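Local structure of sensor protein (Vibrio cholerae, 3BY9) at residues Ala72-Tyr76 with Ala86-Trp90; Gln15-Phe19 with Gly158-Ser164; Phe101-Pro105 with Gln203-Asp207; Ser224-Lys228 with Arg253-Lys258. The protein senses C4-dicarboxylates such as succinate as the extracytoplasmic domain of the histidine kinase DctB, which probably passes the signal on by ATP-dependent histidine phosphorylation. One frame throughout, in Å; residues are numbered along the deposited sequence.

Contact 1 (Ala72-Tyr76 with Ala86-Trp90); sequences AADTY and ASSNW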
# COMPACT_ATOMS: atom_id res chain seq x y z
N ALA A 72 -6.92 -0.89 -12.61
CA ALA A 72 -6.69 -1.17 -11.20
C ALA A 72 -6.89 -2.67 -10.89
O ALA A 72 -7.30 -3.45 -11.75
CB ALA A 72 -7.65 -0.36 -10.32
N ALA A 73 -6.50 -3.06 -9.69
CA ALA A 73 -6.72 -4.46 -9.33
C ALA A 73 -8.19 -4.67 -9.04
O ALA A 73 -8.79 -5.59 -9.59
CB ALA A 73 -5.89 -4.83 -8.10
N ASP A 74 -8.80 -3.82 -8.21
CA ASP A 74 -10.20 -4.01 -7.86
C ASP A 74 -10.85 -2.67 -7.58
O ASP A 74 -10.17 -1.77 -7.09
CB ASP A 74 -10.30 -4.83 -6.55
CG ASP A 74 -9.52 -6.14 -6.63
OD1 ASP A 74 -10.06 -7.14 -7.18
OD2 ASP A 74 -8.37 -6.15 -6.17
N THR A 75 -12.15 -2.56 -7.83
CA THR A 75 -12.88 -1.29 -7.55
C THR A 75 -14.18 -1.82 -6.92
O THR A 75 -14.89 -2.57 -7.56
CB THR A 75 -13.18 -0.50 -8.83
OG1 THR A 75 -11.93 -0.12 -9.47
CG2 THR A 75 -13.96 0.78 -8.49
N TYR A 76 -14.49 -1.38 -5.69
CA TYR A 76 -15.61 -2.02 -5.02
C TYR A 76 -16.33 -1.06 -4.08
O TYR A 76 -15.72 -0.15 -3.51
CB TYR A 76 -15.16 -3.28 -4.25
CG TYR A 76 -13.97 -3.11 -3.32
CD1 TYR A 76 -14.14 -3.19 -1.93
CD2 TYR A 76 -12.65 -2.95 -3.83
CE1 TYR A 76 -13.02 -3.13 -1.06
CE2 TYR A 76 -11.56 -2.89 -2.97
CZ TYR A 76 -11.74 -2.98 -1.62
OH TYR A 76 -10.62 -2.96 -0.82
N ALA A 86 -21.10 -4.37 -4.10
CA ALA A 86 -20.93 -4.49 -5.56
C ALA A 86 -19.43 -4.39 -5.80
O ALA A 86 -18.72 -3.75 -5.03
CB ALA A 86 -21.70 -3.36 -6.31
N SER A 87 -18.94 -5.01 -6.86
CA SER A 87 -17.50 -5.00 -7.02
C SER A 87 -17.08 -5.39 -8.43
O SER A 87 -17.74 -6.19 -9.08
CB SER A 87 -16.91 -6.05 -6.06
OG SER A 87 -15.48 -6.11 -6.18
N SER A 88 -15.97 -4.83 -8.90
CA SER A 88 -15.46 -5.19 -10.21
C SER A 88 -15.08 -6.67 -10.28
O SER A 88 -15.02 -7.23 -11.40
CB SER A 88 -14.20 -4.33 -10.50
OG SER A 88 -13.19 -4.62 -9.53
N ASN A 89 -14.81 -7.31 -9.13
CA ASN A 89 -14.40 -8.73 -9.15
C ASN A 89 -15.53 -9.71 -8.83
O ASN A 89 -15.28 -10.87 -8.48
CB ASN A 89 -13.20 -8.95 -8.19
CG ASN A 89 -13.47 -8.46 -6.76
OD1 ASN A 89 -14.58 -8.58 -6.27
ND2 ASN A 89 -12.46 -7.90 -6.11
N TRP A 90 -16.77 -9.24 -9.03
CA TRP A 90 -17.95 -10.01 -8.71
C TRP A 90 -17.99 -11.37 -9.41
O TRP A 90 -18.59 -12.31 -8.88
CB TRP A 90 -19.22 -9.24 -9.09
CG TRP A 90 -19.38 -9.08 -10.56
CD1 TRP A 90 -18.81 -8.14 -11.36
CD2 TRP A 90 -20.16 -9.94 -11.41
NE1 TRP A 90 -19.21 -8.34 -12.68
CE2 TRP A 90 -20.02 -9.45 -12.72
CE3 TRP A 90 -20.94 -11.07 -11.17
CZ2 TRP A 90 -20.65 -10.06 -13.81
CZ3 TRP A 90 -21.58 -11.69 -12.28
CH2 TRP A 90 -21.42 -11.17 -13.56
O HOH W 1 -11.54 -6.65 -10.09
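Ser88 and Thr75 grip each other twice where the hairpin of strands 74-79 and 84-87 opens. Ser88 N donates to Thr75 O at 2.8 Å, and Thr75 N donates to Ser88 OG at 2.9 Å. Serine suits the spot because its hydroxyl, held between backbone N and carbonyl carbon (chi1 62°), probably stands in for a strand carbonyl as acceptor. One step on, Tyr76 and Ser87 form a non-hydrogen-bonded antiparallel pair with Tyr76 CB 3.4 Å from Ser87 OG, while the phenol runs off to hydrogen-bond Tyr106.

This strand pairing is tight; the other end is looser and bridged by water, though the residues touching there are still buried. Beside Asp74 the pairing ends, and 86-90 bends into the type I turn Ser87-Trp90. Water 1 donates to Ala73 O and lies 2.7 Å from Ser88 OG. Asn89 ND2 reaches Asp74 OD1 at 2.7 Å from above the carboxylate plane, 48° out of it. Asn89 OD1 accepts from Ser87 OG at 2.6 Å and from Phe96 N.

Asp74 OD1 also forms a salt bridge with Arg94 NE, so this buried carboxylate oxygen is shared by a cation and an amide, which would be expected to favour its charged form.

Contact 2 (Gln15-Phe19 with Gly158-Ser164); sequences QLDRF and GWQNKSS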
# COMPACT_ATOMS: atom_id res chain seq x y z
N GLN A 15 18.67 9.19 -7.22
CA GLN A 15 17.85 7.98 -7.37
C GLN A 15 16.56 8.14 -6.62
O GLN A 15 15.50 7.76 -7.13
CB GLN A 15 18.56 6.76 -6.83
CG GLN A 15 19.80 6.38 -7.65
CD GLN A 15 20.45 5.15 -7.05
OE1 GLN A 15 20.00 4.01 -7.27
NE2 GLN A 15 21.46 5.38 -6.25
N LEU A 16 16.64 8.69 -5.40
CA LEU A 16 15.42 8.87 -4.60
C LEU A 16 14.49 9.89 -5.29
O LEU A 16 13.25 9.75 -5.27
CB LEU A 16 15.76 9.34 -3.15
CG LEU A 16 16.48 8.27 -2.29
CD1 LEU A 16 17.05 8.81 -0.97
CD2 LEU A 16 15.43 7.16 -2.00
N ASP A 17 15.07 10.93 -5.87
CA ASP A 17 14.23 11.93 -6.57
C ASP A 17 13.48 11.26 -7.73
O ASP A 17 12.26 11.43 -7.88
CB ASP A 17 15.09 13.06 -7.17
CG ASP A 17 15.61 14.05 -6.16
OD1 ASP A 17 15.18 14.04 -4.98
OD2 ASP A 17 16.46 14.89 -6.59
N ARG A 18 14.21 10.49 -8.54
CA ARG A 18 13.60 9.82 -9.70
C ARG A 18 12.55 8.77 -9.29
O ARG A 18 11.46 8.69 -9.87
CB ARG A 18 14.68 9.13 -10.55
CG ARG A 18 15.60 10.06 -11.33
CD ARG A 18 16.45 9.27 -12.36
NE ARG A 18 17.41 8.33 -11.77
CZ ARG A 18 18.63 8.68 -11.38
NH1 ARG A 18 19.04 9.93 -11.53
NH2 ARG A 18 19.46 7.78 -10.85
N PHE A 19 12.86 7.97 -8.28
CA PHE A 19 11.90 6.96 -7.87
C PHE A 19 10.69 7.56 -7.18
O PHE A 19 9.56 7.09 -7.38
CB PHE A 19 12.58 5.90 -6.98
CG PHE A 19 11.80 4.61 -6.88
CD1 PHE A 19 11.36 3.96 -8.03
CD2 PHE A 19 11.54 4.05 -5.64
CE1 PHE A 19 10.65 2.73 -7.92
CE2 PHE A 19 10.83 2.84 -5.53
CZ PHE A 19 10.40 2.19 -6.67
N GLY A 158 9.48 -0.05 -11.58
CA GLY A 158 10.16 1.19 -11.90
C GLY A 158 11.57 1.27 -11.32
O GLY A 158 12.33 2.20 -11.62
N TRP A 159 11.93 0.32 -10.46
CA TRP A 159 13.28 0.35 -9.88
C TRP A 159 14.15 -0.42 -10.87
O TRP A 159 14.04 -1.63 -10.96
CB TRP A 159 13.33 -0.39 -8.54
CG TRP A 159 14.70 -0.20 -7.93
CD1 TRP A 159 15.74 -1.07 -7.95
CD2 TRP A 159 15.15 0.96 -7.25
NE1 TRP A 159 16.84 -0.53 -7.32
CE2 TRP A 159 16.51 0.73 -6.88
CE3 TRP A 159 14.56 2.17 -6.92
CZ2 TRP A 159 17.27 1.66 -6.20
CZ3 TRP A 159 15.32 3.12 -6.23
CH2 TRP A 159 16.67 2.85 -5.88
N GLN A 160 15.03 0.26 -11.57
CA GLN A 160 15.79 -0.49 -12.54
C GLN A 160 17.27 -0.59 -12.27
O GLN A 160 18.00 -1.25 -13.00
CB GLN A 160 15.51 0.07 -13.92
CG GLN A 160 14.12 -0.39 -14.42
CD GLN A 160 14.09 -1.91 -14.68
OE1 GLN A 160 14.80 -2.41 -15.56
NE2 GLN A 160 13.28 -2.64 -13.90
N ASN A 161 17.72 0.00 -11.18
CA ASN A 161 19.12 -0.09 -10.85
C ASN A 161 19.56 -1.51 -10.51
O ASN A 161 18.92 -2.18 -9.70
CB ASN A 161 19.42 0.80 -9.65
CG ASN A 161 20.82 0.70 -9.22
OD1 ASN A 161 21.17 -0.11 -8.39
ND2 ASN A 161 21.69 1.55 -9.80
N LYS A 162 20.68 -1.95 -11.10
CA LYS A 162 21.17 -3.28 -10.79
C LYS A 162 22.35 -3.22 -9.82
O LYS A 162 22.90 -4.27 -9.44
CB LYS A 162 21.56 -3.99 -12.11
CG LYS A 162 20.31 -4.40 -12.91
CD LYS A 162 19.60 -5.55 -12.22
CE LYS A 162 18.29 -5.91 -12.90
NZ LYS A 162 17.38 -4.73 -13.02
N SER A 163 22.72 -2.01 -9.37
CA SER A 163 23.83 -1.85 -8.45
C SER A 163 23.39 -1.38 -7.05
O SER A 163 24.22 -1.24 -6.17
CB SER A 163 24.85 -0.81 -9.04
OG SER A 163 24.23 0.43 -9.27
N SER A 164 22.08 -1.21 -6.85
CA SER A 164 21.54 -0.75 -5.56
C SER A 164 20.12 -1.33 -5.44
O SER A 164 19.54 -1.79 -6.43
CB SER A 164 21.49 0.77 -5.51
OG SER A 164 20.67 1.31 -6.53
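Trp159 turns the edge of its six-membered ring onto the face of Phe19 in a T-shaped stack, the planes 84° apart and the centroids separated by 5.0 Å. Its CE3 atom sits 3.6 Å above the Phe19 plane, over the ring centre. Phe19 offers that face because its CG is anti to the backbone N (chi1 -162°), which swings the ring off the helix toward the loop. Gly158 lets the backbone come close as well, with its C atom 3.8 Å from Phe19 CE1. Phe166 meets both rings.

The two segments belong to separate parts of the fold: 15-19 lies on the long N-terminal helix 5-27, whereas the loop 158-164 leads into strand 165-169, an outer strand of the second of two antiparallel sheets, as in the tandem PAS-like sensor domains of DctB relatives. From strand 250-257 of the same sheet, Ile252 touches Phe19, and Val254 touches Trp159 and Gln15.

Among the polar groups, the indole is fixed by Trp159 NE1 donating to Ser164 O at 3.1 Å, a straight bond (165°) that lies in the ring plane. Gln15, extended beyond CG, brings OE1 within 3.8 Å of Trp159 CZ2, its amide modestly tilted from the indole plane. That oxygen also lies 2.9 Å from Ser164 OG, but the modelled position of the hydroxyl is doubtful.

Contact 3 (Phe101-Pro105 with Gln203-Asp207); sequences FAWRP and QQYLD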
# COMPACT_ATOMS: atom_id res chain seq x y z
N PHE A 101 -15.47 -5.20 5.50
CA PHE A 101 -14.14 -4.61 5.73
C PHE A 101 -14.20 -3.44 6.73
O PHE A 101 -13.39 -2.52 6.66
CB PHE A 101 -13.57 -4.12 4.40
CG PHE A 101 -13.35 -5.27 3.42
CD1 PHE A 101 -12.47 -6.28 3.74
CD2 PHE A 101 -14.06 -5.34 2.23
CE1 PHE A 101 -12.30 -7.41 2.87
CE2 PHE A 101 -13.90 -6.46 1.35
CZ PHE A 101 -13.01 -7.50 1.69
N ALA A 102 -15.17 -3.49 7.65
CA ALA A 102 -15.29 -2.37 8.62
C ALA A 102 -14.05 -2.30 9.47
O ALA A 102 -13.76 -1.25 10.04
CB ALA A 102 -16.52 -2.57 9.53
N TRP A 103 -13.32 -3.42 9.57
CA TRP A 103 -12.10 -3.50 10.35
C TRP A 103 -10.89 -2.85 9.65
O TRP A 103 -9.81 -2.62 10.29
CB TRP A 103 -11.80 -4.99 10.67
CG TRP A 103 -11.69 -5.86 9.45
CD1 TRP A 103 -12.73 -6.50 8.78
CD2 TRP A 103 -10.48 -6.18 8.71
NE1 TRP A 103 -12.21 -7.16 7.66
CE2 TRP A 103 -10.86 -6.99 7.61
CE3 TRP A 103 -9.13 -5.86 8.89
CZ2 TRP A 103 -9.92 -7.47 6.68
CZ3 TRP A 103 -8.19 -6.35 7.95
CH2 TRP A 103 -8.60 -7.14 6.87
N ARG A 104 -11.04 -2.50 8.37
CA ARG A 104 -9.92 -1.87 7.66
C ARG A 104 -9.90 -0.38 7.87
O ARG A 104 -10.93 0.29 7.77
CB ARG A 104 -10.02 -2.09 6.16
CG ARG A 104 -9.53 -3.41 5.69
CD ARG A 104 -7.98 -3.54 5.80
NE ARG A 104 -7.50 -4.59 4.87
CZ ARG A 104 -6.39 -5.30 5.05
NH1 ARG A 104 -5.60 -5.09 6.10
NH2 ARG A 104 -6.11 -6.31 4.20
N PRO A 105 -8.72 0.19 8.07
CA PRO A 105 -8.67 1.66 8.27
C PRO A 105 -9.25 2.46 7.12
O PRO A 105 -9.85 3.50 7.34
CB PRO A 105 -7.17 1.91 8.41
CG PRO A 105 -6.71 0.69 9.19
CD PRO A 105 -7.44 -0.46 8.45
N GLN A 203 -3.81 -6.23 11.52
CA GLN A 203 -4.13 -7.05 10.36
C GLN A 203 -3.71 -6.43 9.03
O GLN A 203 -4.12 -6.93 7.97
CB GLN A 203 -5.63 -7.43 10.32
CG GLN A 203 -6.00 -8.52 11.37
CD GLN A 203 -5.49 -9.93 11.02
OE1 GLN A 203 -5.89 -10.54 10.02
NE2 GLN A 203 -4.61 -10.45 11.87
N GLN A 204 -2.84 -5.42 9.11
CA GLN A 204 -2.32 -4.76 7.91
C GLN A 204 -1.64 -5.79 7.02
O GLN A 204 -1.75 -5.69 5.79
CB GLN A 204 -1.34 -3.66 8.27
CG GLN A 204 -0.89 -2.81 7.04
CD GLN A 204 -0.35 -1.46 7.47
OE1 GLN A 204 0.14 -1.32 8.60
NE2 GLN A 204 -0.42 -0.46 6.58
N TYR A 205 -0.94 -6.76 7.63
CA TYR A 205 -0.29 -7.85 6.88
C TYR A 205 -0.93 -9.18 7.29
O TYR A 205 -0.26 -10.23 7.29
CB TYR A 205 1.23 -7.89 7.14
CG TYR A 205 1.86 -6.54 6.94
CD1 TYR A 205 1.81 -5.90 5.69
CD2 TYR A 205 2.40 -5.84 8.00
CE1 TYR A 205 2.28 -4.60 5.52
CE2 TYR A 205 2.87 -4.57 7.85
CZ TYR A 205 2.81 -3.95 6.60
OH TYR A 205 3.31 -2.68 6.44
N LEU A 206 -2.23 -9.15 7.57
CA LEU A 206 -2.99 -10.32 7.96
C LEU A 206 -2.25 -11.03 9.11
O LEU A 206 -1.83 -10.34 10.07
CB LEU A 206 -3.21 -11.24 6.78
CG LEU A 206 -3.83 -10.50 5.56
CD1 LEU A 206 -4.08 -11.41 4.38
CD2 LEU A 206 -5.12 -9.80 5.96
N ASP A 207 -2.09 -12.36 9.01
CA ASP A 207 -1.37 -13.12 10.06
C ASP A 207 0.07 -13.45 9.65
O ASP A 207 0.66 -14.47 10.08
CB ASP A 207 -2.08 -14.45 10.34
CG ASP A 207 -3.49 -14.29 10.84
OD1 ASP A 207 -3.76 -13.33 11.58
OD2 ASP A 207 -4.32 -15.17 10.52
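Trp103 lies obliquely against Gln203, its CZ3 atom 3.7 Å from Gln203 CB, and at the same time covers the guanidinium group of Arg104. Trp103 CH2 stands 3.3 Å above the centre of that guanidinium plane, and Arg104 CG in turn touches one face of the indole toward its rim. At the guanidinium edge, near its plane, comes Gln204 CA, 3.8 Å from Arg104 NH1. Leu206 crosses the arginine at about a right angle, placing CD2 4.0 Å from Arg104 NH2.

A long, flat cation suits this place because it can be covered on a face while its N-H groups serve several partners. Arg104 bends at chi2 (-71°), which folds the aliphatic part of the chain under the indole. Its NH1 then makes a weak hydrogen bond to Gln203 O at 3.0 Å, NH2 donates to Leu121 O, and NE binds a succinate molecule.

The facing loop is braced from within. Gln203, which leaves helix 193-202 with positive phi, starts a type I turn in which Leu206 N donates to Gln203 O, and Gln203 NE2 donates almost straight (170°) to Asp207 OD1 and also to Arg200 O.

Arg104, at the N-cap of helix 105-110, belongs to the succinate site; an arginine held by a loop carbonyl and a strand carbonyl, with NE on a carboxylate, suits the C4-dicarboxylate pocket of a PAS-like sensor domain.

Contact 4 (Ser224-Lys228 with Arg253-Lys258); sequences SEWRK and RVLSPK. With CA (calcium ion), chain D.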
# COMPACT_ATOMS: atom_id res chain seq x y z
N SER A 224 22.63 6.96 6.35
CA SER A 224 23.13 6.12 7.44
C SER A 224 23.81 4.88 6.90
O SER A 224 24.13 4.84 5.72
CB SER A 224 21.96 5.70 8.33
OG SER A 224 22.45 5.18 9.55
N GLU A 225 24.07 3.91 7.80
CA GLU A 225 24.66 2.62 7.39
C GLU A 225 23.92 1.57 8.16
O GLU A 225 23.57 1.80 9.33
CB GLU A 225 26.16 2.51 7.72
CG GLU A 225 27.03 3.47 6.94
CD GLU A 225 28.51 3.21 7.12
OE1 GLU A 225 28.86 2.30 7.88
OE2 GLU A 225 29.31 3.95 6.50
N TRP A 226 23.67 0.44 7.51
CA TRP A 226 22.98 -0.69 8.14
C TRP A 226 24.05 -1.78 8.22
O TRP A 226 24.68 -2.10 7.23
CB TRP A 226 21.84 -1.19 7.28
CG TRP A 226 20.64 -0.27 7.26
CD1 TRP A 226 20.54 0.99 7.83
CD2 TRP A 226 19.39 -0.51 6.59
NE1 TRP A 226 19.29 1.53 7.55
CE2 TRP A 226 18.58 0.64 6.79
CE3 TRP A 226 18.89 -1.59 5.84
CZ2 TRP A 226 17.28 0.74 6.26
CZ3 TRP A 226 17.58 -1.48 5.29
CH2 TRP A 226 16.80 -0.31 5.51
N ARG A 227 24.23 -2.35 9.40
CA ARG A 227 25.23 -3.40 9.57
C ARG A 227 24.69 -4.54 10.39
O ARG A 227 23.62 -4.44 10.97
CB ARG A 227 26.49 -2.84 10.26
CG ARG A 227 26.42 -2.73 11.77
CD ARG A 227 27.73 -2.13 12.29
NE ARG A 227 27.90 -0.78 11.75
CZ ARG A 227 28.50 -0.48 10.59
NH1 ARG A 227 29.03 -1.44 9.83
NH2 ARG A 227 28.53 0.78 10.17
N LYS A 228 25.41 -5.67 10.37
CA LYS A 228 25.00 -6.82 11.16
C LYS A 228 25.88 -6.82 12.41
O LYS A 228 26.95 -6.21 12.44
CB LYS A 228 25.21 -8.14 10.36
CG LYS A 228 24.27 -8.24 9.16
CD LYS A 228 22.86 -8.47 9.63
CE LYS A 228 21.88 -8.48 8.49
NZ LYS A 228 22.23 -9.66 7.62
N ARG A 253 13.83 3.84 0.66
CA ARG A 253 15.24 3.78 1.02
C ARG A 253 16.03 3.12 -0.06
O ARG A 253 15.57 2.11 -0.61
CB ARG A 253 15.39 2.95 2.31
CG ARG A 253 14.41 3.45 3.42
CD ARG A 253 14.65 2.68 4.72
NE ARG A 253 13.76 2.98 5.85
CZ ARG A 253 14.12 3.78 6.86
NH1 ARG A 253 15.32 4.38 6.83
NH2 ARG A 253 13.38 3.84 7.95
N VAL A 254 17.19 3.69 -0.38
CA VAL A 254 18.05 3.07 -1.39
C VAL A 254 19.27 2.53 -0.64
O VAL A 254 19.85 3.20 0.24
CB VAL A 254 18.44 4.09 -2.51
CG1 VAL A 254 19.03 5.37 -1.94
CG2 VAL A 254 19.49 3.46 -3.46
N LEU A 255 19.63 1.27 -0.94
CA LEU A 255 20.72 0.58 -0.24
C LEU A 255 21.81 0.19 -1.22
O LEU A 255 21.51 -0.40 -2.26
CB LEU A 255 20.23 -0.73 0.36
CG LEU A 255 19.36 -0.75 1.61
CD1 LEU A 255 18.06 -0.06 1.27
CD2 LEU A 255 19.06 -2.19 2.03
N SER A 256 23.05 0.56 -0.91
CA SER A 256 24.23 0.20 -1.73
C SER A 256 25.20 -0.56 -0.84
O SER A 256 25.51 -0.13 0.27
CB SER A 256 24.94 1.47 -2.26
OG SER A 256 24.19 2.12 -3.29
N PRO A 257 25.68 -1.73 -1.29
CA PRO A 257 26.62 -2.50 -0.46
C PRO A 257 27.82 -1.63 -0.10
O PRO A 257 28.38 -0.93 -0.96
CB PRO A 257 27.05 -3.64 -1.40
CG PRO A 257 25.80 -3.88 -2.22
CD PRO A 257 25.32 -2.46 -2.53
N LYS A 258 28.26 -1.71 1.16
CA LYS A 258 29.40 -0.91 1.60
C LYS A 258 30.65 -1.69 1.27
O LYS A 258 30.84 -2.76 1.83
CB LYS A 258 29.32 -0.68 3.11
CG LYS A 258 30.46 0.24 3.62
CD LYS A 258 30.30 0.52 5.10
CE LYS A 258 31.45 1.37 5.61
NZ LYS A 258 31.43 1.34 7.10
CA CA D . 30.91 -4.82 3.15
O HOH W 2 32.12 4.62 7.00
O HOH W 3 32.07 -3.44 4.79
O HOH W 4 28.52 -5.38 2.13
O HOH W 5 30.96 -6.47 1.21
O HOH W 6 31.25 -6.71 4.58
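Glu225 OE1 is the acceptor at the middle of a salt-bridge network, taking a bond from each of two cations. Lys258 NZ comes to 2.9 Å on the syn side of the carboxylate, 25° out of its plane, while Arg227 NH2 approaches the same oxygen nearly along its C-O axis at 2.8 Å. The two cationic nitrogens, Arg227 NH2 and Lys258 NZ, stand 4.3 Å apart, and the shared carboxylate probably compensates both positive charges. Glu225 OE2 is hydrogen-bonded to Tyr5 and to water 2. Lysine can span the gap because its chain is extended throughout, with CG anti to the backbone N (chi1 -176°).

The backbone of Lys258 has a separate task: its O atom coordinates the calcium ion at 2.5 Å, alongside Asp237 and four waters, so metal and salt bridge meet at one residue.

Further in, the contact becomes apolar. The six-membered ring of Trp226 touches two residues of the other strand, Arg253 CD at its edge, 3.6 Å from CZ2, and Leu255 CD2 obliquely, 3.6 Å from CZ3. Arg253 meets the ring chiefly with CD; its guanidinium group turns to Thr169 and Leu219.

Strands 223-226 and 250-257 are not neighbours in the sheet. Strand 238-245 runs between them, with Val240 touching Trp226 and Tyr238 touching Leu255, whereas the alternate residues Val254 and Ser256 pack on helix 5-27.

The four contacts fall into two groups along the elongated chain. Contacts 1 and 3, centres 18 Å apart, border the succinate pocket: the side chain of Tyr76 in contact 1 comes to about 4 Å from succinate and that of Arg104 in contact 3 to about 3 Å, and the two contacts meet where Tyr76 CE1 is 4.1 Å from Phe101 CD2. Contact 2 packs against the second sheet, to which contact 4 belongs; their centres are 15 Å apart, with Ser164 CB 3.4 Å from Leu255 O. Contact 4 holds a calcium ion. Contacts 1 and 4 have centres 39 Å apart. Contact 3 crosses contact 2 along the chain, its segment 203-207 lying beyond 158-164, while contact 1 is nested within contact 2.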